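Local coordinates for hydrogenase maturation factor (Thermoanaerobacter tengcongensis, PDB 3VTH), which probably transfers a carbamoyl group from carbamoyl phosphate to the C-terminal cysteine of HypE, using ATP, during [NiFe]-hydrogenase maturation, at residues A[459-463]-A[510-514]; A[485-489]-A[525-530]; A[490-495]-A[725-731]; A[499-505]-A[694-700]. One frame throughout, in Å; residues are numbered along the deposited sequence.

Contact 1: A[459-463]-A[510-514]; sequences HDMHK and GYGTD. With PO4 (phosphate ion), chain M.
His-462 and Tyr-511 bring the two backbones to 5.4 Å between their CA atoms, where strands 456-460 and 509-511 run out into loops. The contact joins the two halves of the Kae1-like module, which has the actin-type ATPase fold. Two waters link the Asp-460 side chain to the Tyr-511 backbone. One water donates to Asp-460 OD2 and accepts from Tyr-511 N. A second donates to both Asp-460 OD2 and Tyr-511 O. OD2 has a third donor within its own segment. It closes an Asx turn by accepting from His-462 N at 2.9 Å, on the lone pair that faces away from OD1. OD1 accepts from ND1 of His-483, an iron ligand, so this carboxylate is a second-shell group of the iron site.

The His-462 ring is swung anti to its own backbone N (chi1 -167°), next to Tyr-511. The two rings form an offset edge-to-face pair, with the tyrosine edge toward the histidine face, centroids 5.6 Å apart and planes at 60°. Nearer the backbones, His-462 CB rests 3.7 Å from Tyr-511 CB. Met-461 also packs on the tyrosine, its CB 3.8 Å from Tyr-511 CD2. Its extended chain carries SD to within 3.6 Å of the Thr-513 methyl CG2. Tyr-465 also stacks on the His-462 ring. A phosphate, probably from the crystallisation liquor, sits at the imidazole edge. His-462 NE2 gives it only a weak hydrogen bond, 3.4 Å to O4, while His-462 CE1 lies 3.1 Å from O2, which is in the ring plane.

Contact 2: A[485-489]-A[525-530]; sequences HAHIA and CDLKSF. With FE (Fe (III) ion), chain I.
His-485 reaches from helix 483-494 into the turn of the beta-hairpin formed by strands 517-525 and 530-542. Its NE2 donates to Asp-526 O at 2.9 Å, with an N-H...O angle of 171°. The acceptor lies in the imidazole plane, and the bond runs nearly along the C=O axis. The ring hangs anti to the backbone N (chi1 -173°), which carries it off the helix toward the hairpin. Phe-530 CB makes a CH-pi contact over one face, 4.1 Å from the His-485 ring centroid. Beside it Phe-530 CD2 comes to 3.8 Å from His-485 ND1, the two rings meeting at 50°. With an alanine here, Asp-526 O would probably lose its donor, and a gap would be likely to open between the helix and Phe-530.

One helical turn on, Ile-488 CG2 packs 3.5 Å from Cys-525 SG. Ala-489 CB touches Leu-527 CD2 more loosely, at 4.1 Å.

The turn is shaped from within. Asp-526 OD1 closes an Asx turn, accepting from Lys-528 N at 2.8 Å from above the carboxylate plane. Asp-526 N bonds to Ser-529 O. Ile-744 of helix 737-749 also packs on His-485 and Ala-489.

Helix 483-494 also holds part of the iron site. His-487 binds iron together with His-483, Asp-507 and Asp-734, its NE2 2.2 Å from the metal.

Contact 3: A[490-495]-A[725-731]; sequences SCMAEH and YSNSKVP
Glu-494, at the C-terminal end of helix 483-494, clasps the backbone of the loop that follows strand 723-726 and leads to the iron ligand Asp-734. Its carboxylate takes three successive backbone N-H groups. Lys-729 N donates to OE1 of Glu-494 at 2.7 Å, from above the carboxylate plane. Ser-728 N meets Glu-494 OE2 at 2.9 Å on the syn side, 16° out of the plane. Val-730 N reaches the same OE2 at 3.2 Å, steeply from above. These bonds fix the rotation of the carboxylate and the course of the loop.

His-495 leaves the helix and meets Tyr-725 and Ser-726. Its NE2 donates to Ser-726 O at 2.9 Å, the acceptor at the ring edge. Over one face stands Tyr-725, whose CD1 is 3.6 Å from His-495 CG in an edge-to-face pair. Between these two grips, Cys-491 SG presses on the backbone, 3.3 Å from Ser-726 C. Ser-490 OG is bonded to His-487 O, and a water ties it to Pro-731 O.

Strand 696-700 flanks strand 723-726 and touches Cys-491 through Val-698. Helix 737-749 packs on Ala-493 and Val-730, and strand 392-393 packs on Lys-729 and Val-730.

Contact 4: A[499-505]-A[694-700]; sequences EKVIGIA and INKVVLS
Ile-502 and Ile-504 bind strand 501-505 to strand 696-700 by a parallel ladder of nearly straight hydrogen bonds. Ile-502 N donates to Lys-696 O, and Val-698 N to Ile-502 O. Ile-504 N then donates to Val-698 O at 2.8 Å, and Ser-700 N to Ile-504 O. The strand axes come within 4.6 Å and are turned by 22°. This is the tight part, and apolar groups pack on both of its faces. On one, Ile-504 CD1 touches both Val-697 CG1, at 3.6 Å, and Leu-699 CD2, at 3.7 Å. Ile-504 and Leu-699 run side by side. On the other, Val-501 CG2 meets Val-698 CG2 at 3.7 Å.

The pair belongs to the central mixed sheet of the second Kae1-like subdomain, an actin-type ATPase fold. Strand 517-525 pairs antiparallel with the other edge of 501-507, and 723-726 pairs parallel with 696-700. Helix 483-494 packs against Val-501 and Val-698. Helix 707-719 lies against Val-697 and Leu-699.

The start of both segments is looser and nearer solvent. Ile-694 CG2 still packs on Ile-502 CG1 at 3.8 Å, and Ile-694 O is buried there without a polar partner. Beyond it stand charges. Lys-696 runs out past Val-501 CG1 and bends at its last torsion (chi4 64°), which brings NZ to Glu-499. A leucine in its place would probably leave that carboxylate without its opposite charge. Lys-696 NZ also has a weak, long ion pair with Glu-723. The salt bridge itself, Lys-696 NZ to Glu-499 OE1, is 2.8 Å long, the amine standing above the carboxylate plane.

Contacts 2, 3 and 4 cluster, with centres 9 to 12 Å apart. The centre of contact 1 lies 14 Å from that of contact 2 and 20 to 21 Å from those of contacts 4 and 3. Contacts 2 and 3 use successive turns of helix 483-494. Contacts 1, 3 and 4 reach the same mixed sheet, and strands 696-700 and 723-726 of contacts 4 and 3 are neighbours in it. Cys-525 O and Val-501 N probably bond contact 2 to contact 4. Along the chain contact 4 is nested inside the loop closed by contact 3, while the other pairs cross. Contacts 1 to 3 each join the two Kae1-like subdomains, close to the iron held by His-483, His-487, Asp-507 and Asp-734.

Contact 1: A[459-463]-A[510-514]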
loop_
_atom_site.group_PDB
_atom_site.type_symbol
_atom_site.label_atom_id
_atom_site.label_comp_id
_atom_site.label_asym_id
_atom_site.label_seq_id
_atom_site.Cartn_x
_atom_site.Cartn_y
_atom_site.Cartn_z
ATOM N N HIS A 459 -14.273 13.488 5.487
ATOM C CA HIS A 459 -14.723 12.151 5.870
ATOM C C HIS A 459 -15.760 11.630 4.886
ATOM O O HIS A 459 -16.327 12.400 4.090
ATOM C CB HIS A 459 -15.290 12.175 7.302
ATOM C CG HIS A 459 -16.535 12.995 7.451
ATOM N ND1 HIS A 459 -17.796 12.506 7.159
ATOM C CD2 HIS A 459 -16.712 14.269 7.866
ATOM C CE1 HIS A 459 -18.693 13.450 7.394
ATOM N NE2 HIS A 459 -18.059 14.528 7.828
ATOM N N ASP A 460 -16.005 10.323 4.945
ATOM C CA ASP A 460 -17.002 9.683 4.112
ATOM C C ASP A 460 -18.411 10.064 4.561
ATOM O O ASP A 460 -18.662 10.298 5.755
ATOM C CB ASP A 460 -16.849 8.156 4.200
ATOM C CG ASP A 460 -17.422 7.437 2.978
ATOM O OD1 ASP A 460 -16.642 7.102 2.068
ATOM O OD2 ASP A 460 -18.645 7.187 2.937
ATOM N N MET A 461 -19.348 10.096 3.612
ATOM C CA MET A 461 -20.754 10.313 3.974
ATOM C C MET A 461 -21.333 9.207 4.862
ATOM O O MET A 461 -22.305 9.450 5.567
ATOM C CB MET A 461 -21.626 10.491 2.737
ATOM C CG MET A 461 -21.331 11.761 1.965
ATOM S SD MET A 461 -22.256 11.837 0.425
ATOM C CE MET A 461 -21.952 13.548 0.007
ATOM N N HIS A 462 -20.751 8.000 4.808
ATOM C CA HIS A 462 -21.232 6.870 5.626
ATOM C C HIS A 462 -21.116 7.223 7.110
ATOM O O HIS A 462 -20.007 7.407 7.612
ATOM C CB HIS A 462 -20.412 5.599 5.322
ATOM C CG HIS A 462 -21.018 4.336 5.856
ATOM N ND1 HIS A 462 -21.329 3.260 5.048
ATOM C CD2 HIS A 462 -21.349 3.968 7.115
ATOM C CE1 HIS A 462 -21.841 2.288 5.784
ATOM N NE2 HIS A 462 -21.865 2.691 7.043
ATOM N N LYS A 463 -22.248 7.303 7.814
ATOM C CA LYS A 463 -22.228 7.726 9.230
ATOM C C LYS A 463 -21.797 6.618 10.206
ATOM O O LYS A 463 -21.513 6.898 11.366
ATOM C CB LYS A 463 -23.607 8.256 9.670
ATOM C CG LYS A 463 -24.227 9.337 8.778
ATOM C CD LYS A 463 -25.634 9.683 9.270
ATOM C CE LYS A 463 -26.347 10.675 8.344
ATOM N NZ LYS A 463 -25.564 11.944 8.207
ATOM N N GLY A 510 -20.332 1.226 -0.991
ATOM C CA GLY A 510 -20.037 2.574 -0.556
ATOM C C GLY A 510 -21.388 3.196 -0.360
ATOM O O GLY A 510 -22.348 2.832 -1.041
ATOM N N TYR A 511 -21.465 4.116 0.590
ATOM C CA TYR A 511 -22.715 4.742 0.945
ATOM C C TYR A 511 -23.099 5.755 -0.136
ATOM O O TYR A 511 -22.342 6.687 -0.400
ATOM C CB TYR A 511 -22.527 5.433 2.290
ATOM C CG TYR A 511 -23.740 6.132 2.804
ATOM C CD1 TYR A 511 -24.721 5.433 3.502
ATOM C CD2 TYR A 511 -23.896 7.508 2.630
ATOM C CE1 TYR A 511 -25.836 6.082 3.991
ATOM C CE2 TYR A 511 -25.006 8.164 3.114
ATOM C CZ TYR A 511 -25.969 7.452 3.803
ATOM O OH TYR A 511 -27.084 8.101 4.280
ATOM N N GLY A 512 -24.257 5.546 -0.765
ATOM C CA GLY A 512 -24.781 6.446 -1.799
ATOM C C GLY A 512 -25.574 7.600 -1.203
ATOM O O GLY A 512 -25.931 7.558 -0.027
ATOM N N THR A 513 -25.856 8.628 -1.999
ATOM C CA THR A 513 -26.580 9.808 -1.495
ATOM C C THR A 513 -28.099 9.613 -1.497
ATOM O O THR A 513 -28.844 10.472 -1.015
ATOM C CB THR A 513 -26.249 11.064 -2.326
ATOM O OG1 THR A 513 -26.524 10.799 -3.706
ATOM C CG2 THR A 513 -24.761 11.421 -2.177
ATOM N N ASP A 514 -28.555 8.491 -2.057
ATOM C CA ASP A 514 -29.973 8.213 -2.099
ATOM C C ASP A 514 -30.387 7.140 -1.080
ATOM O O ASP A 514 -31.469 6.542 -1.198
ATOM C CB ASP A 514 -30.398 7.817 -3.524
ATOM C CG ASP A 514 -29.710 6.531 -4.018
ATOM O OD1 ASP A 514 -28.780 6.020 -3.347
ATOM O OD2 ASP A 514 -30.086 6.060 -5.108
HETATM P P PO4 M . -23.322 -0.896 8.105
HETATM O O1 PO4 M . -22.380 -2.055 8.326
HETATM O O2 PO4 M . -23.143 -0.371 6.697
HETATM O O3 PO4 M . -24.745 -1.374 8.283
HETATM O O4 PO4 M . -23.006 0.199 9.104
HETATM O O HOH W 1 -19.138 4.614 2.049
HETATM O O HOH W 2 -20.252 7.881 0.803
#

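Contact 2: A[485-489]-A[525-530]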
loop_
_atom_site.group_PDB
_atom_site.type_symbol
_atom_site.label_atom_id
_atom_site.label_comp_id
_atom_site.label_asym_id
_atom_site.label_seq_id
_atom_site.Cartn_x
_atom_site.Cartn_y
_atom_site.Cartn_z
ATOM N N HIS A 485 -16.935 9.214 -5.444
ATOM C CA HIS A 485 -16.270 10.440 -5.831
ATOM C C HIS A 485 -14.823 10.403 -5.319
ATOM O O HIS A 485 -13.898 10.705 -6.071
ATOM C CB HIS A 485 -17.058 11.658 -5.300
ATOM C CG HIS A 485 -16.556 12.984 -5.790
ATOM N ND1 HIS A 485 -16.847 14.164 -5.143
ATOM C CD2 HIS A 485 -15.779 13.316 -6.852
ATOM C CE1 HIS A 485 -16.278 15.169 -5.786
ATOM N NE2 HIS A 485 -15.609 14.679 -6.814
ATOM N N ALA A 486 -14.627 10.022 -4.055
ATOM C CA ALA A 486 -13.282 9.932 -3.469
ATOM C C ALA A 486 -12.367 8.941 -4.199
ATOM O O ALA A 486 -11.194 9.242 -4.411
ATOM C CB ALA A 486 -13.361 9.597 -1.988
ATOM N N HIS A 487 -12.881 7.760 -4.569
ATOM C CA HIS A 487 -12.096 6.798 -5.379
ATOM C C HIS A 487 -11.602 7.472 -6.666
ATOM O O HIS A 487 -10.412 7.386 -7.014
ATOM C CB HIS A 487 -12.934 5.555 -5.770
ATOM C CG HIS A 487 -12.939 4.447 -4.756
ATOM N ND1 HIS A 487 -11.786 3.882 -4.245
ATOM C CD2 HIS A 487 -13.971 3.751 -4.212
ATOM C CE1 HIS A 487 -12.109 2.901 -3.418
ATOM N NE2 HIS A 487 -13.430 2.804 -3.378
ATOM N N ILE A 488 -12.502 8.144 -7.384
ATOM C CA ILE A 488 -12.118 8.793 -8.646
ATOM C C ILE A 488 -11.066 9.890 -8.398
ATOM O O ILE A 488 -10.077 9.996 -9.143
ATOM C CB ILE A 488 -13.356 9.371 -9.421
ATOM C CG1 ILE A 488 -14.377 8.274 -9.733
ATOM C CG2 ILE A 488 -12.939 10.107 -10.730
ATOM C CD1 ILE A 488 -13.798 7.012 -10.423
ATOM N N ALA A 489 -11.268 10.678 -7.338
ATOM C CA ALA A 489 -10.349 11.776 -7.008
ATOM C C ALA A 489 -8.964 11.277 -6.586
ATOM O O ALA A 489 -7.964 11.954 -6.855
ATOM C CB ALA A 489 -10.930 12.659 -5.909
ATOM N N CYS A 525 -17.221 13.808 -12.910
ATOM C CA CYS A 525 -16.777 14.589 -11.762
ATOM C C CYS A 525 -15.485 15.350 -11.956
ATOM O O CYS A 525 -14.655 15.019 -12.810
ATOM C CB CYS A 525 -16.675 13.719 -10.514
ATOM S SG CYS A 525 -15.668 12.256 -10.685
ATOM N N ASP A 526 -15.336 16.391 -11.153
ATOM C CA ASP A 526 -14.049 17.056 -11.017
ATOM C C ASP A 526 -13.659 16.910 -9.556
ATOM O O ASP A 526 -14.179 16.037 -8.879
ATOM C CB ASP A 526 -14.117 18.524 -11.482
ATOM C CG ASP A 526 -15.227 19.326 -10.798
ATOM O OD1 ASP A 526 -15.698 18.946 -9.703
ATOM O OD2 ASP A 526 -15.638 20.363 -11.373
ATOM N N LEU A 527 -12.777 17.768 -9.055
ATOM C CA LEU A 527 -12.352 17.648 -7.663
ATOM C C LEU A 527 -13.331 18.334 -6.704
ATOM O O LEU A 527 -13.144 18.301 -5.495
ATOM C CB LEU A 527 -10.937 18.212 -7.480
ATOM C CG LEU A 527 -9.745 17.503 -8.155
ATOM C CD1 LEU A 527 -8.443 18.250 -7.888
ATOM C CD2 LEU A 527 -9.616 16.056 -7.688
ATOM N N LYS A 528 -14.362 18.981 -7.226
ATOM C CA LYS A 528 -15.265 19.700 -6.334
ATOM C C LYS A 528 -16.733 19.275 -6.379
ATOM O O LYS A 528 -17.549 19.815 -5.627
ATOM C CB LYS A 528 -15.143 21.212 -6.549
ATOM C CG LYS A 528 -15.361 21.683 -7.982
ATOM C CD LYS A 528 -15.014 23.187 -8.102
ATOM C CE LYS A 528 -15.111 23.676 -9.543
ATOM N NZ LYS A 528 -14.813 25.136 -9.646
ATOM N N SER A 529 -17.068 18.342 -7.268
ATOM C CA SER A 529 -18.459 17.903 -7.468
ATOM C C SER A 529 -18.495 16.641 -8.312
ATOM O O SER A 529 -17.516 16.311 -8.987
ATOM C CB SER A 529 -19.259 18.985 -8.202
ATOM O OG SER A 529 -18.712 19.187 -9.500
ATOM N N PHE A 530 -19.637 15.960 -8.288
ATOM C CA PHE A 530 -19.878 14.817 -9.154
ATOM C C PHE A 530 -21.326 14.811 -9.619
ATOM O O PHE A 530 -22.205 15.360 -8.946
ATOM C CB PHE A 530 -19.516 13.501 -8.444
ATOM C CG PHE A 530 -20.526 13.069 -7.413
ATOM C CD1 PHE A 530 -21.606 12.247 -7.767
ATOM C CD2 PHE A 530 -20.408 13.477 -6.102
ATOM C CE1 PHE A 530 -22.557 11.860 -6.816
ATOM C CE2 PHE A 530 -21.342 13.077 -5.148
ATOM C CZ PHE A 530 -22.414 12.270 -5.502
HETATM FE FE FE I . -14.667 1.473 -2.171
#

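Contact 3: A[490-495]-A[725-731]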
loop_
_atom_site.group_PDB
_atom_site.type_symbol
_atom_site.label_atom_id
_atom_site.label_comp_id
_atom_site.label_asym_id
_atom_site.label_seq_id
_atom_site.Cartn_x
_atom_site.Cartn_y
_atom_site.Cartn_z
ATOM N N SER A 490 -8.905 10.112 -5.936
ATOM C CA SER A 490 -7.618 9.526 -5.535
ATOM C C SER A 490 -6.733 9.282 -6.754
ATOM O O SER A 490 -5.530 9.566 -6.723
ATOM C CB SER A 490 -7.782 8.252 -4.684
ATOM O OG SER A 490 -8.166 7.102 -5.439
ATOM N N CYS A 491 -7.335 8.776 -7.823
ATOM C CA CYS A 491 -6.619 8.593 -9.084
ATOM C C CYS A 491 -6.290 9.942 -9.744
ATOM O O CYS A 491 -5.159 10.152 -10.187
ATOM C CB CYS A 491 -7.420 7.692 -10.022
ATOM S SG CYS A 491 -6.641 7.461 -11.619
ATOM N N MET A 492 -7.252 10.867 -9.785
ATOM C CA MET A 492 -6.986 12.217 -10.314
ATOM C C MET A 492 -5.793 12.883 -9.621
ATOM O O MET A 492 -4.936 13.472 -10.288
ATOM C CB MET A 492 -8.223 13.109 -10.184
ATOM C CG MET A 492 -9.417 12.669 -11.032
ATOM S SD MET A 492 -10.906 13.640 -10.713
ATOM C CE MET A 492 -10.387 15.207 -11.434
ATOM N N ALA A 493 -5.758 12.799 -8.291
ATOM C CA ALA A 493 -4.648 13.315 -7.485
ATOM C C ALA A 493 -3.255 12.808 -7.936
ATOM O O ALA A 493 -2.315 13.592 -8.025
ATOM C CB ALA A 493 -4.875 12.982 -5.996
ATOM N N GLU A 494 -3.132 11.501 -8.193
ATOM C CA GLU A 494 -1.860 10.879 -8.638
ATOM C C GLU A 494 -1.448 11.396 -9.981
ATOM O O GLU A 494 -0.250 11.480 -10.286
ATOM C CB GLU A 494 -2.004 9.372 -8.873
ATOM C CG GLU A 494 -2.382 8.537 -7.742
ATOM C CD GLU A 494 -2.078 7.071 -8.025
ATOM O OE1 GLU A 494 -1.076 6.775 -8.731
ATOM O OE2 GLU A 494 -2.853 6.225 -7.555
ATOM N N HIS A 495 -2.437 11.690 -10.818
ATOM C CA HIS A 495 -2.151 12.106 -12.177
ATOM C C HIS A 495 -2.287 13.603 -12.392
ATOM O O HIS A 495 -2.281 14.058 -13.528
ATOM C CB HIS A 495 -3.013 11.314 -13.165
ATOM C CG HIS A 495 -2.758 9.838 -13.114
ATOM N ND1 HIS A 495 -1.685 9.250 -13.750
ATOM C CD2 HIS A 495 -3.411 8.840 -12.473
ATOM C CE1 HIS A 495 -1.699 7.949 -13.516
ATOM N NE2 HIS A 495 -2.741 7.672 -12.751
ATOM N N TYR A 725 -6.949 6.657 -17.170
ATOM C CA TYR A 725 -6.159 6.707 -15.957
ATOM C C TYR A 725 -6.674 5.714 -14.924
ATOM O O TYR A 725 -7.886 5.507 -14.786
ATOM C CB TYR A 725 -6.210 8.108 -15.355
ATOM C CG TYR A 725 -5.810 9.222 -16.300
ATOM C CD1 TYR A 725 -4.517 9.747 -16.282
ATOM C CD2 TYR A 725 -6.733 9.763 -17.204
ATOM C CE1 TYR A 725 -4.146 10.793 -17.152
ATOM C CE2 TYR A 725 -6.382 10.794 -18.070
ATOM C CZ TYR A 725 -5.088 11.306 -18.038
ATOM O OH TYR A 725 -4.756 12.328 -18.904
ATOM N N SER A 726 -5.748 5.099 -14.193
ATOM C CA SER A 726 -6.126 4.372 -12.988
ATOM C C SER A 726 -5.053 4.528 -11.921
ATOM O O SER A 726 -3.979 5.059 -12.190
ATOM C CB SER A 726 -6.418 2.896 -13.265
ATOM O OG SER A 726 -7.150 2.350 -12.164
ATOM N N ASN A 727 -5.374 4.085 -10.717
ATOM C CA ASN A 727 -4.493 4.185 -9.569
ATOM C C ASN A 727 -3.219 3.407 -9.766
ATOM O O ASN A 727 -3.208 2.367 -10.443
ATOM C CB ASN A 727 -5.189 3.682 -8.300
ATOM C CG ASN A 727 -6.281 4.638 -7.819
ATOM O OD1 ASN A 727 -5.994 5.695 -7.235
ATOM N ND2 ASN A 727 -7.520 4.285 -8.082
ATOM N N SER A 728 -2.143 3.923 -9.169
ATOM C CA SER A 728 -0.831 3.299 -9.295
ATOM C C SER A 728 0.001 3.418 -8.002
ATOM O O SER A 728 0.512 2.439 -7.492
ATOM C CB SER A 728 -0.085 3.894 -10.504
ATOM O OG SER A 728 1.190 3.284 -10.656
ATOM N N LYS A 729 0.103 4.631 -7.484
ATOM C CA LYS A 729 0.876 4.952 -6.278
ATOM C C LYS A 729 0.085 4.708 -5.010
ATOM O O LYS A 729 0.673 4.453 -3.947
ATOM C CB LYS A 729 1.274 6.435 -6.323
ATOM C CG LYS A 729 2.305 6.721 -7.418
ATOM C CD LYS A 729 2.719 8.185 -7.423
ATOM C CE LYS A 729 3.936 8.411 -8.309
ATOM N NZ LYS A 729 3.733 7.935 -9.706
ATOM N N VAL A 730 -1.246 4.814 -5.113
ATOM C CA VAL A 730 -2.134 4.436 -3.999
ATOM C C VAL A 730 -3.125 3.411 -4.565
ATOM O O VAL A 730 -3.247 3.311 -5.779
ATOM C CB VAL A 730 -2.846 5.659 -3.314
ATOM C CG1 VAL A 730 -1.812 6.751 -2.910
ATOM C CG2 VAL A 730 -3.966 6.254 -4.192
ATOM N N PRO A 731 -3.770 2.613 -3.704
ATOM C CA PRO A 731 -4.644 1.562 -4.233
ATOM C C PRO A 731 -5.959 2.106 -4.836
ATOM O O PRO A 731 -6.419 3.198 -4.465
ATOM C CB PRO A 731 -4.947 0.699 -2.998
ATOM C CG PRO A 731 -3.781 0.979 -2.035
ATOM C CD PRO A 731 -3.562 2.459 -2.248
HETATM O O HOH W 3 -8.924 4.722 -4.239
#

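Contact 4: A[499-505]-A[694-700]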
loop_
_atom_site.group_PDB
_atom_site.type_symbol
_atom_site.label_atom_id
_atom_site.label_comp_id
_atom_site.label_asym_id
_atom_site.label_seq_id
_atom_site.Cartn_x
_atom_site.Cartn_y
_atom_site.Cartn_z
ATOM N N GLU A 499 -10.053 18.653 -13.566
ATOM C CA GLU A 499 -11.041 18.970 -14.594
ATOM C C GLU A 499 -12.087 17.861 -14.531
ATOM O O GLU A 499 -11.886 16.857 -13.847
ATOM C CB GLU A 499 -10.396 18.994 -15.980
ATOM C CG GLU A 499 -9.855 17.620 -16.458
ATOM C CD GLU A 499 -9.003 17.753 -17.713
ATOM O OE1 GLU A 499 -9.500 17.439 -18.820
ATOM O OE2 GLU A 499 -7.838 18.196 -17.586
ATOM N N LYS A 500 -13.201 18.042 -15.233
ATOM C CA LYS A 500 -14.236 17.019 -15.272
ATOM C C LYS A 500 -13.776 15.805 -16.076
ATOM O O LYS A 500 -13.336 15.933 -17.208
ATOM C CB LYS A 500 -15.541 17.576 -15.848
ATOM C CG LYS A 500 -16.401 18.351 -14.849
ATOM C CD LYS A 500 -17.613 18.928 -15.558
ATOM C CE LYS A 500 -18.120 20.211 -14.899
ATOM N NZ LYS A 500 -19.003 19.928 -13.741
ATOM N N VAL A 501 -13.865 14.630 -15.469
ATOM C CA VAL A 501 -13.517 13.388 -16.133
ATOM C C VAL A 501 -14.722 12.455 -16.069
ATOM O O VAL A 501 -15.647 12.682 -15.281
ATOM C CB VAL A 501 -12.292 12.688 -15.446
ATOM C CG1 VAL A 501 -11.047 13.547 -15.553
ATOM C CG2 VAL A 501 -12.578 12.352 -13.960
ATOM N N ILE A 502 -14.712 11.411 -16.891
ATOM C CA ILE A 502 -15.647 10.298 -16.727
ATOM C C ILE A 502 -15.065 9.348 -15.688
ATOM O O ILE A 502 -13.972 8.816 -15.874
ATOM C CB ILE A 502 -15.872 9.568 -18.064
ATOM C CG1 ILE A 502 -16.557 10.524 -19.059
ATOM C CG2 ILE A 502 -16.676 8.306 -17.852
ATOM C CD1 ILE A 502 -16.448 10.101 -20.537
ATOM N N GLY A 503 -15.782 9.156 -14.584
ATOM C CA GLY A 503 -15.265 8.389 -13.459
ATOM C C GLY A 503 -16.023 7.077 -13.390
ATOM O O GLY A 503 -17.244 7.071 -13.250
ATOM N N ILE A 504 -15.302 5.968 -13.516
ATOM C CA ILE A 504 -15.904 4.639 -13.415
ATOM C C ILE A 504 -15.467 4.058 -12.060
ATOM O O ILE A 504 -14.310 3.712 -11.864
ATOM C CB ILE A 504 -15.476 3.762 -14.613
ATOM C CG1 ILE A 504 -15.967 4.441 -15.914
ATOM C CG2 ILE A 504 -16.008 2.332 -14.452
ATOM C CD1 ILE A 504 -15.463 3.866 -17.189
ATOM N N ALA A 505 -16.397 4.017 -11.119
ATOM C CA ALA A 505 -16.092 3.633 -9.760
ATOM C C ALA A 505 -16.806 2.314 -9.467
ATOM O O ALA A 505 -18.026 2.280 -9.248
ATOM C CB ALA A 505 -16.533 4.716 -8.808
ATOM N N ILE A 694 -16.207 14.936 -23.143
ATOM C CA ILE A 694 -15.154 14.490 -22.204
ATOM C C ILE A 694 -14.425 13.236 -22.698
ATOM O O ILE A 694 -15.052 12.231 -23.026
ATOM C CB ILE A 694 -15.695 14.307 -20.761
ATOM C CG1 ILE A 694 -16.205 15.656 -20.235
ATOM C CG2 ILE A 694 -14.612 13.727 -19.827
ATOM C CD1 ILE A 694 -16.975 15.568 -18.938
ATOM N N ASN A 695 -13.098 13.324 -22.754
ATOM C CA ASN A 695 -12.243 12.270 -23.320
ATOM C C ASN A 695 -11.289 11.602 -22.304
ATOM O O ASN A 695 -10.523 10.687 -22.656
ATOM C CB ASN A 695 -11.453 12.825 -24.520
ATOM C CG ASN A 695 -10.850 11.725 -25.382
ATOM O OD1 ASN A 695 -11.563 10.847 -25.898
ATOM N ND2 ASN A 695 -9.527 11.761 -25.537
ATOM N N LYS A 696 -11.337 12.066 -21.053
ATOM C CA LYS A 696 -10.552 11.478 -19.971
ATOM C C LYS A 696 -11.439 10.562 -19.143
ATOM O O LYS A 696 -12.552 10.954 -18.742
ATOM C CB LYS A 696 -9.947 12.550 -19.066
ATOM C CG LYS A 696 -8.836 13.404 -19.731
ATOM C CD LYS A 696 -8.132 14.253 -18.684
ATOM C CE LYS A 696 -6.997 15.108 -19.285
ATOM N NZ LYS A 696 -7.479 16.113 -20.259
ATOM N N VAL A 697 -10.936 9.352 -18.905
ATOM C CA VAL A 697 -11.649 8.338 -18.148
ATOM C C VAL A 697 -10.768 7.870 -17.000
ATOM O O VAL A 697 -9.600 7.511 -17.216
ATOM C CB VAL A 697 -11.979 7.113 -19.009
ATOM C CG1 VAL A 697 -12.705 6.038 -18.162
ATOM C CG2 VAL A 697 -12.827 7.511 -20.218
ATOM N N VAL A 698 -11.331 7.878 -15.792
ATOM C CA VAL A 698 -10.651 7.409 -14.593
ATOM C C VAL A 698 -11.327 6.119 -14.103
ATOM O O VAL A 698 -12.553 6.069 -13.949
ATOM C CB VAL A 698 -10.702 8.482 -13.464
ATOM C CG1 VAL A 698 -10.169 7.918 -12.152
ATOM C CG2 VAL A 698 -9.922 9.730 -13.866
ATOM N N LEU A 699 -10.521 5.091 -13.838
ATOM C CA LEU A 699 -11.031 3.834 -13.314
ATOM C C LEU A 699 -10.535 3.667 -11.898
ATOM O O LEU A 699 -9.328 3.698 -11.658
ATOM C CB LEU A 699 -10.551 2.638 -14.167
ATOM C CG LEU A 699 -10.638 2.776 -15.694
ATOM C CD1 LEU A 699 -9.885 1.610 -16.387
ATOM C CD2 LEU A 699 -12.082 2.828 -16.163
ATOM N N SER A 700 -11.455 3.514 -10.951
ATOM C CA SER A 700 -11.051 3.290 -9.549
ATOM C C SER A 700 -12.122 2.502 -8.787
ATOM O O SER A 700 -13.160 2.159 -9.349
ATOM C CB SER A 700 -10.730 4.626 -8.859
ATOM O OG SER A 700 -10.046 4.403 -7.630
#